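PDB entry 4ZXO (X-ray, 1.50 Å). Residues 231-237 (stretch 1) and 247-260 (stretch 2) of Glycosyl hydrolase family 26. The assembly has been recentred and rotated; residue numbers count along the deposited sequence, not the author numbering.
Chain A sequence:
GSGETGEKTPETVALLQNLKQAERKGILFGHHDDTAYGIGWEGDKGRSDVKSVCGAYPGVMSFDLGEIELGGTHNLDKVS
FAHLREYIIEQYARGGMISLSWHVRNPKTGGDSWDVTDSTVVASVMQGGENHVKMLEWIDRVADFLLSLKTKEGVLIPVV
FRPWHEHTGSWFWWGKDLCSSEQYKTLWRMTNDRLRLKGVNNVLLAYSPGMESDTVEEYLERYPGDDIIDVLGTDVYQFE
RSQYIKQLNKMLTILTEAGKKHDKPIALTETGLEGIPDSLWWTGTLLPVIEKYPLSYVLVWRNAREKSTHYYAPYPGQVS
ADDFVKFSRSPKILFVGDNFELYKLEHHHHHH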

ATOM      1  N   VAL A 231       6.272   3.252  -8.026  1.00  9.61           N
ATOM      2  CA  VAL A 231       6.639   3.596  -6.639  1.00  7.89           C
ATOM      3  C   VAL A 231       7.450   2.451  -6.065  1.00  7.24           C
ATOM      4  O   VAL A 231       7.024   1.289  -6.161  1.00  7.86           O
ATOM      5  CB  VAL A 231       5.394   3.799  -5.758  1.00  9.26           C
ATOM      6  CG1 VAL A 231       5.807   4.044  -4.270  1.00 10.69           C
ATOM      7  CG2 VAL A 231       4.503   4.920  -6.350  1.00  9.82           C
ATOM      8  N   LEU A 232       8.599   2.751  -5.482  1.00  7.40           N
ATOM      9  CA  LEU A 232       9.427   1.730  -4.818  1.00  7.59           C
ATOM     10  C   LEU A 232       9.094   1.726  -3.320  1.00  8.48           C
ATOM     11  O   LEU A 232       9.295   2.739  -2.636  1.00 10.27           O
ATOM     12  CB  LEU A 232      10.928   2.006  -5.033  1.00  7.97           C
ATOM     13  CG  LEU A 232      11.345   1.967  -6.496  1.00  9.71           C
ATOM     14  CD1 LEU A 232      12.865   2.320  -6.600  1.00  9.88           C
ATOM     15  CD2 LEU A 232      11.002   0.620  -7.167  1.00  9.87           C
ATOM     16  N   GLY A 233       8.587   0.609  -2.819  1.00  7.90           N
ATOM     17  CA  GLY A 233       8.212   0.540  -1.417  1.00  6.67           C
ATOM     18  C   GLY A 233       8.905  -0.586  -0.685  1.00  6.40           C
ATOM     19  O   GLY A 233       9.690  -1.381  -1.250  1.00  6.60           O
ATOM     20  N   THR A 234       8.600  -0.664   0.601  1.00  6.84           N
ATOM     21  CA  THR A 234       9.065  -1.803   1.403  1.00  6.55           C
ATOM     22  C   THR A 234       8.086  -1.959   2.575  1.00  6.31           C
ATOM     23  O   THR A 234       7.427  -0.981   2.988  1.00  7.28           O
ATOM     24  CB  THR A 234      10.514  -1.612   1.902  1.00  8.12           C
ATOM     25  OG1 THR A 234      10.978  -2.831   2.501  1.00  8.20           O
ATOM     26  CG2 THR A 234      10.562  -0.497   2.962  1.00  9.18           C
ATOM     27  N   ASP A 235       7.940  -3.194   3.042  1.00  7.40           N
ATOM     28  CA  ASP A 235       7.120  -3.509   4.207  1.00  6.60           C
ATOM     29  C   ASP A 235       8.038  -3.981   5.334  1.00  7.40           C
ATOM     30  O   ASP A 235       8.658  -5.054   5.218  1.00  9.21           O
ATOM     31  CB  ASP A 235       6.098  -4.640   3.903  1.00  6.30           C
ATOM     32  CG  ASP A 235       5.038  -4.255   2.896  1.00  7.49           C
ATOM     33  OD1 ASP A 235       5.057  -3.108   2.376  1.00  8.06           O
ATOM     34  OD2 ASP A 235       4.175  -5.146   2.631  1.00  7.08           O
ATOM     35  N   VAL A 236       8.126  -3.228   6.426  1.00  7.98           N
ATOM     36  CA  VAL A 236       9.022  -3.578   7.523  1.00  8.50           C
ATOM     37  C   VAL A 236       8.316  -3.267   8.829  1.00  9.16           C
ATOM     38  O   VAL A 236       7.955  -2.102   9.058  1.00  9.08           O
ATOM     39  CB  VAL A 236      10.390  -2.783   7.475  1.00  8.93           C
ATOM     40  CG1 VAL A 236      11.288  -3.217   8.635  1.00  9.73           C
ATOM     41  CG2 VAL A 236      11.082  -2.909   6.099  1.00 11.52           C
ATOM     42  N   TYR A 237       8.081  -4.304   9.650  1.00  9.57           N
ATOM     43  CA  TYR A 237       7.422  -4.131  10.957  1.00 10.08           C
ATOM     44  C   TYR A 237       8.413  -4.219  12.113  1.00 11.17           C
ATOM     45  O   TYR A 237       9.477  -4.829  11.990  1.00 12.57           O
ATOM     46  CB  TYR A 237       6.328  -5.204  11.152  1.00 10.89           C
ATOM     47  CG  TYR A 237       5.090  -4.915  10.326  1.00 11.79           C
ATOM     48  CD1 TYR A 237       3.975  -4.254  10.873  1.00 11.74           C
ATOM     49  CD2 TYR A 237       5.044  -5.296   9.003  1.00 12.35           C
ATOM     50  CE1 TYR A 237       2.852  -3.994  10.111  1.00 12.16           C
ATOM     51  CE2 TYR A 237       3.922  -5.023   8.217  1.00 12.52           C
ATOM     52  CZ  TYR A 237       2.839  -4.363   8.768  1.00 12.69           C
ATOM     53  OH  TYR A 237       1.732  -4.110   7.985  1.00 12.77           O
ATOM     54  N   GLN A 247      17.100  -2.458  10.551  1.00 11.77           N
ATOM     55  CA  GLN A 247      16.545  -2.962   9.317  1.00 10.47           C
ATOM     56  C   GLN A 247      15.732  -1.931   8.567  1.00 11.01           C
ATOM     57  O   GLN A 247      15.783  -1.910   7.313  1.00 10.34           O
ATOM     58  CB  GLN A 247      15.670  -4.154   9.600  1.00 12.87           C
ATOM     59  CG  GLN A 247      16.478  -5.360  10.083  1.00 14.49           C
ATOM     60  CD  GLN A 247      17.466  -5.865   9.029  1.00 17.38           C
ATOM     61  OE1 GLN A 247      17.198  -5.774   7.837  1.00 18.13           O
ATOM     62  NE2 GLN A 247      18.622  -6.405   9.477  1.00 20.23           N
ATOM     63  N   LEU A 248      15.033  -1.046   9.302  1.00 10.41           N
ATOM     64  CA  LEU A 248      14.312   0.022   8.596  1.00 10.33           C
ATOM     65  C   LEU A 248      15.302   1.018   7.986  1.00 10.17           C
ATOM     66  O   LEU A 248      15.133   1.437   6.840  1.00 10.86           O
ATOM     67  CB  LEU A 248      13.327   0.736   9.534  1.00 10.10           C
ATOM     68  CG  LEU A 248      12.409   1.734   8.826  1.00 10.44           C
ATOM     69  CD1 LEU A 248      11.593   1.087   7.627  1.00 10.59           C
ATOM     70  CD2 LEU A 248      11.543   2.456   9.856  1.00 12.32           C
ATOM     71  N   ASN A 249      16.308   1.452   8.753  1.00 10.17           N
ATOM     72  CA  ASN A 249      17.318   2.277   8.116  1.00 10.30           C
ATOM     73  C   ASN A 249      17.933   1.597   6.896  1.00 10.55           C
ATOM     74  O   ASN A 249      18.160   2.250   5.879  1.00 10.89           O
ATOM     75  CB  ASN A 249      18.436   2.644   9.093  1.00 10.77           C
ATOM     76  CG  ASN A 249      18.092   3.874   9.929  1.00 12.61           C
ATOM     77  OD1 ASN A 249      17.939   4.991   9.403  1.00 13.89           O
ATOM     78  ND2 ASN A 249      17.929   3.673  11.211  1.00 14.35           N
ATOM     79  N   LYS A 250      18.265   0.311   7.008  1.00 10.48           N
ATOM     80  CA  LYS A 250      18.828  -0.407   5.890  1.00 10.73           C
ATOM     81  C   LYS A 250      17.877  -0.362   4.679  1.00 11.30           C
ATOM     82  O   LYS A 250      18.310  -0.050   3.555  1.00 11.98           O
ATOM     83  CB  LYS A 250      19.091  -1.857   6.272  1.00 10.82           C
ATOM     84  CG  LYS A 250      19.706  -2.647   5.162  1.00 11.32           C
ATOM     85  CD  LYS A 250      19.549  -4.162   5.451  1.00 10.43           C
ATOM     86  CE  LYS A 250      18.167  -4.634   5.018  1.00 10.43           C
ATOM     87  NZ  LYS A 250      17.947  -6.078   5.335  1.00 10.17           N
ATOM     88  N   MET A 251      16.591  -0.684   4.885  1.00 10.76           N
ATOM     89  CA  MET A 251      15.702  -0.692   3.724  1.00 10.25           C
ATOM     90  C   MET A 251      15.435   0.695   3.170  1.00 10.87           C
ATOM     91  O   MET A 251      15.339   0.839   1.951  1.00 11.70           O
ATOM     92  CB  MET A 251      14.342  -1.328   4.081  1.00  9.81           C
ATOM     93  CG  MET A 251      14.412  -2.821   4.328  1.00 10.66           C
ATOM     94  SD  MET A 251      15.368  -3.806   3.119  1.00 10.76           S
ATOM     95  CE  MET A 251      14.463  -3.412   1.610  1.00  9.46           C
ATOM     96  N   LEU A 252      15.282   1.715   4.026  1.00 10.19           N
ATOM     97  CA  LEU A 252      15.036   3.031   3.456  1.00 10.56           C
ATOM     98  C   LEU A 252      16.281   3.585   2.746  1.00 10.50           C
ATOM     99  O   LEU A 252      16.122   4.336   1.782  1.00 10.84           O
ATOM    100  CB  LEU A 252      14.568   3.995   4.552  1.00 10.08           C
ATOM    101  CG  LEU A 252      13.257   3.501   5.196  1.00 10.47           C
ATOM    102  CD1 LEU A 252      12.734   4.581   6.187  1.00 10.20           C
ATOM    103  CD2 LEU A 252      12.202   3.121   4.134  1.00 10.89           C
ATOM    104  N   THR A 253      17.489   3.211   3.197  1.00 10.46           N
ATOM    105  CA  THR A 253      18.717   3.553   2.473  1.00 12.57           C
ATOM    106  C   THR A 253      18.691   2.890   1.083  1.00 12.30           C
ATOM    107  O   THR A 253      19.020   3.499   0.046  1.00 12.94           O
ATOM    108  CB  THR A 253      19.937   3.110   3.307  1.00 14.24           C
ATOM    109  OG1 THR A 253      19.958   3.946   4.481  1.00 14.38           O
ATOM    110  CG2 THR A 253      21.275   3.307   2.541  1.00 15.20           C
ATOM    111  N   ILE A 254      18.320   1.614   1.054  1.00 12.34           N
ATOM    112  CA  ILE A 254      18.183   0.899  -0.220  1.00 12.43           C
ATOM    113  C   ILE A 254      17.152   1.570  -1.126  1.00 12.08           C
ATOM    114  O   ILE A 254      17.439   1.827  -2.298  1.00 12.98           O
ATOM    115  CB  ILE A 254      17.803  -0.561   0.023  1.00 13.66           C
ATOM    116  CG1 ILE A 254      19.031  -1.325   0.512  1.00 13.17           C
ATOM    117  CG2 ILE A 254      17.212  -1.229  -1.266  1.00 14.51           C
ATOM    118  CD1 ILE A 254      18.688  -2.683   1.111  1.00 13.26           C
ATOM    119  N   LEU A 255      15.989   1.913  -0.579  1.00 11.36           N
ATOM    120  CA  LEU A 255      14.951   2.590  -1.353  1.00 11.28           C
ATOM    121  C   LEU A 255      15.429   3.919  -1.900  1.00 11.62           C
ATOM    122  O   LEU A 255      15.204   4.220  -3.083  1.00 11.55           O
ATOM    123  CB  LEU A 255      13.679   2.878  -0.527  1.00 10.67           C
ATOM    124  CG  LEU A 255      12.789   1.717  -0.179  1.00 12.35           C
ATOM    125  CD1 LEU A 255      11.490   2.210   0.375  1.00 10.03           C
ATOM    126  CD2 LEU A 255      12.540   0.829  -1.366  1.00 14.73           C
ATOM    127  N   THR A 256      16.078   4.715  -1.056  1.00 12.20           N
ATOM    128  CA  THR A 256      16.552   6.025  -1.494  1.00 11.77           C
ATOM    129  C   THR A 256      17.568   5.861  -2.646  1.00 13.79           C
ATOM    130  O   THR A 256      17.475   6.562  -3.681  1.00 15.20           O
ATOM    131  CB  THR A 256      17.148   6.794  -0.300  1.00 11.77           C
ATOM    132  OG1 THR A 256      16.140   6.888   0.735  1.00 12.26           O
ATOM    133  CG2 THR A 256      17.578   8.194  -0.668  1.00 12.47           C
ATOM    134  N   GLU A 257      18.504   4.911  -2.502  1.00 13.56           N
ATOM    135  CA  GLU A 257      19.548   4.656  -3.525  1.00 15.84           C
ATOM    136  C   GLU A 257      18.864   4.187  -4.817  1.00 16.28           C
ATOM    137  O   GLU A 257      19.179   4.654  -5.933  1.00 18.44           O
ATOM    138  CB  GLU A 257      20.580   3.602  -2.961  1.00 18.67           C
ATOM    139  CG  GLU A 257      21.859   3.208  -3.824  1.00 22.39           C
ATOM    140  CD  GLU A 257      22.807   2.152  -3.104  1.00 24.60           C
ATOM    141  OE1 GLU A 257      23.087   2.377  -1.889  1.00 26.05           O
ATOM    142  OE2 GLU A 257      23.264   1.095  -3.720  1.00 24.52           O
ATOM    143  N   ALA A 258      17.924   3.260  -4.691  1.00 15.16           N
ATOM    144  CA  ALA A 258      17.251   2.709  -5.878  1.00 14.90           C
ATOM    145  C   ALA A 258      16.344   3.750  -6.559  1.00 15.96           C
ATOM    146  O   ALA A 258      16.230   3.819  -7.794  1.00 17.13           O
ATOM    147  CB  ALA A 258      16.416   1.481  -5.483  1.00 13.56           C
ATOM    148  N   GLY A 259      15.676   4.547  -5.749  1.00 16.12           N
ATOM    149  CA  GLY A 259      14.780   5.572  -6.260  1.00 16.81           C
ATOM    150  C   GLY A 259      15.545   6.645  -7.010  1.00 18.66           C
ATOM    151  O   GLY A 259      15.064   7.126  -8.037  1.00 18.67           O
ATOM    152  N   LYS A 260      16.720   7.028  -6.513  1.00 20.20           N
ATOM    153  CA  LYS A 260      17.585   7.904  -7.316  1.00 22.67           C
ATOM    154  C   LYS A 260      18.054   7.219  -8.597  1.00 24.64           C
ATOM    155  O   LYS A 260      18.006   7.813  -9.663  1.00 28.11           O
ATOM    156  CB  LYS A 260      18.796   8.354  -6.483  1.00 26.31           C
ATOM    157  CG  LYS A 260      18.490   9.392  -5.441  1.00 29.39           C
ATOM    158  CD  LYS A 260      19.735   9.641  -4.540  1.00 32.32           C
ATOM    159  CE  LYS A 260      19.405  10.392  -3.212  1.00 34.25           C
ATOM    160  NZ  LYS A 260      20.316  10.109  -2.061  1.00 34.74           N
TER

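L255 lies at the centre of the contact. Its CA-to-CB bond points toward the strand, and its branched end reaches three successive residues: CD2 is 4.2 Å from L232 CB and 3.6 Å from the carbonyl O of G233, while CD1 is 3.9 Å from T234 CG2. Beside it, L232, in its m,t rotamer, extends CD1 toward the helix, to 3.8 Å from A258 CB and 3.7 Å from G259 N. The methyl of A258, whose CA-to-CB bond points toward the strand, packs directly on L232 CD1. At G259 the contact is with the backbone itself, since glycine has no side chain.

No hydrogen bond crosses between the two stretches; van der Waals contact of mostly apolar side chains holds the pair, burying 412 Å² in all. Strand and helix run nearly antiparallel (170°) with axes 8.8 Å apart at closest approach, so L232 lies nearest L255, T234 nearest M251 and V236 nearest L248. Along stretch 1, L232, T234 and V236 direct their CA-to-CB bonds toward the helix, whereas that of D235 points away.

Toward the other end of the contact, V236 spreads its branched side chain over two helix residues. Its CB is 4.1 Å from L248 CD1, and its CG2 is 3.8 Å from M251 CG. L248 starts sideways, but its end comes nearer stretch 1; M251 starts toward it and folds through three m torsions, which bring CE to 3.6 Å from T234 OG1. L252 adds a lighter touch, its CD2 4.1 Å from T234 CG2.

T234 is the polar residue among the helix-facing side chains of stretch 1. Its methyl joins the leucines, and its hydroxyl, though beside M251 CE, is satisfied by a hydrogen bond elsewhere in the structure, so the buried hydroxyl is not left without a partner. D235, turned from the helix, likewise has both carboxylate oxygens hydrogen-bonded elsewhere.

At the polar edge, Q247 begins toward stretch 1 but its end leads away, and its OE1 accepts a 2.6 Å hydrogen bond from K250 NZ, about one turn along the helix. Farther from stretch 1, T253 OG1 donates to N249 O and T256 OG1 to L252 O, both at 2.8 Å, tying these hydroxyls to their own helix backbone. E257 and K260 are exposed and make no contact with stretch 1, as suits charged side chains.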